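Local atomic coordinates of sulfatase (Bacteroides fragilis CAG:558, PDB entry 6USS), a protein that probably hydrolyses aryl sulfate esters as a calcium-dependent arylsulfatase of the gut microbiota. Residues A[44-47]-A[53-56]. The protein carries 1 engineered substitution. Numbering follows the deposited sequence.
Sequences MGWQ and FWTQ
Trp46, Phe53 and Trp54 form an aromatic cluster that draws together two parts of the long loop between strand 35-41 and helix 59-63. The indole of Trp46 is its centre. With CG anti to the backbone N (chi1 -157°), this ring reaches across to the backbone and CB atoms of Phe53 and Trp54. Phe53 CB sits over one face of the indole, 3.8 Å from the centroid of the five-membered ring, a CH-pi contact displaced toward the rim at CE2 and NE1. The phenyl group then leads away, with its plane inclined at 51° to the five-membered ring of the indole. Further out, the six-membered ring of Trp46 lies against the Phe53-Trp54 peptide: CZ2 comes 3.3 Å from Phe53 O, and CH2 3.5 Å from Trp54 CA. The side chain of Trp54 crosses that of Trp46 at about a right angle, touching CH2 of Trp46 through its CB at 3.8 Å, and the planes of the two indoles (six-membered ring of Trp46, five-membered ring of Trp54) are 53° apart. The side-chain amide of Gln47 also packs against Trp54 CB, its plane nearly perpendicular to the indole of Trp54. A water links the backbones by donating to Trp46 O at 3.2 Å and accepting from Phe53 N at 2.9 Å; it lies in plane at the edge of the Phe53 ring. Arg357 makes a cation-pi contact with Trp46, while Phe53 packs on Pro359 and Ile361 of strand 357-363. The side chain of Trp46 is about 14 Å from the bound calcium ion, and the arrangement is an aromatic cluster in the loop that follows the metal ligands Asp42 and Asp43, at the end of strand 35-41 in the alkaline phosphatase-like sulfatase domain.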
# COMPACT_ATOMS: atom_id res chain seq x y z
N MET A 44 9.62 -4.51 -25.98
CA MET A 44 9.04 -5.28 -27.07
C MET A 44 8.85 -4.39 -28.30
O MET A 44 8.26 -3.31 -28.21
CB MET A 44 7.72 -5.91 -26.63
CG MET A 44 6.96 -6.67 -27.72
SD MET A 44 5.33 -7.26 -27.22
CE MET A 44 4.77 -8.04 -28.74
N GLY A 45 9.36 -4.85 -29.47
CA GLY A 45 9.27 -4.06 -30.68
C GLY A 45 7.93 -4.19 -31.42
O GLY A 45 7.14 -5.11 -31.22
N TRP A 46 7.69 -3.23 -32.32
CA TRP A 46 6.50 -3.24 -33.18
C TRP A 46 6.32 -4.54 -33.95
O TRP A 46 5.20 -4.82 -34.41
CB TRP A 46 6.60 -2.11 -34.19
CG TRP A 46 5.29 -1.63 -34.76
CD1 TRP A 46 4.18 -1.24 -34.07
CD2 TRP A 46 4.98 -1.44 -36.15
NE1 TRP A 46 3.20 -0.82 -34.94
CE2 TRP A 46 3.66 -0.95 -36.23
CE3 TRP A 46 5.69 -1.65 -37.34
CZ2 TRP A 46 3.03 -0.65 -37.44
CZ3 TRP A 46 5.06 -1.36 -38.55
CH2 TRP A 46 3.75 -0.86 -38.59
N GLN A 47 7.38 -5.33 -34.13
CA GLN A 47 7.29 -6.54 -34.94
C GLN A 47 7.71 -7.78 -34.16
O GLN A 47 7.96 -8.82 -34.78
CB GLN A 47 8.15 -6.39 -36.19
CG GLN A 47 7.63 -5.37 -37.21
CD GLN A 47 6.56 -5.95 -38.11
OE1 GLN A 47 6.49 -7.17 -38.27
NE2 GLN A 47 5.74 -5.09 -38.72
N PHE A 53 1.28 -5.76 -37.37
CA PHE A 53 0.84 -4.38 -37.17
C PHE A 53 1.06 -3.48 -38.39
O PHE A 53 0.45 -2.41 -38.47
CB PHE A 53 1.58 -3.76 -35.97
CG PHE A 53 0.92 -4.05 -34.66
CD1 PHE A 53 0.11 -3.10 -34.06
CD2 PHE A 53 1.08 -5.28 -34.05
CE1 PHE A 53 -0.52 -3.37 -32.87
CE2 PHE A 53 0.45 -5.56 -32.85
CZ PHE A 53 -0.36 -4.61 -32.25
N TRP A 54 1.94 -3.88 -39.31
CA TRP A 54 2.13 -3.24 -40.60
C TRP A 54 1.00 -3.64 -41.55
O TRP A 54 0.19 -4.52 -41.24
CB TRP A 54 3.49 -3.65 -41.17
CG TRP A 54 4.00 -2.78 -42.22
CD1 TRP A 54 3.61 -1.50 -42.49
CD2 TRP A 54 5.04 -3.09 -43.16
NE1 TRP A 54 4.33 -1.00 -43.54
CE2 TRP A 54 5.21 -1.95 -43.98
CE3 TRP A 54 5.82 -4.21 -43.39
CZ2 TRP A 54 6.14 -1.91 -45.01
CZ3 TRP A 54 6.76 -4.16 -44.42
CH2 TRP A 54 6.91 -3.03 -45.21
N THR A 55 0.95 -3.01 -42.73
CA THR A 55 -0.03 -3.41 -43.74
C THR A 55 0.38 -4.66 -44.52
O THR A 55 -0.41 -5.14 -45.34
CB THR A 55 -0.29 -2.28 -44.74
OG1 THR A 55 0.93 -1.94 -45.40
CG2 THR A 55 -0.85 -1.05 -44.04
N GLN A 56 1.59 -5.18 -44.31
CA GLN A 56 1.95 -6.49 -44.84
C GLN A 56 2.72 -7.29 -43.79
O GLN A 56 3.51 -6.73 -43.02
CB GLN A 56 2.77 -6.36 -46.14
CG GLN A 56 4.09 -5.60 -46.04
CD GLN A 56 4.40 -4.73 -47.30
OE1 GLN A 56 3.63 -3.82 -47.65
NE2 GLN A 56 5.54 -5.01 -47.95
O HOH W 1 3.75 -6.83 -36.39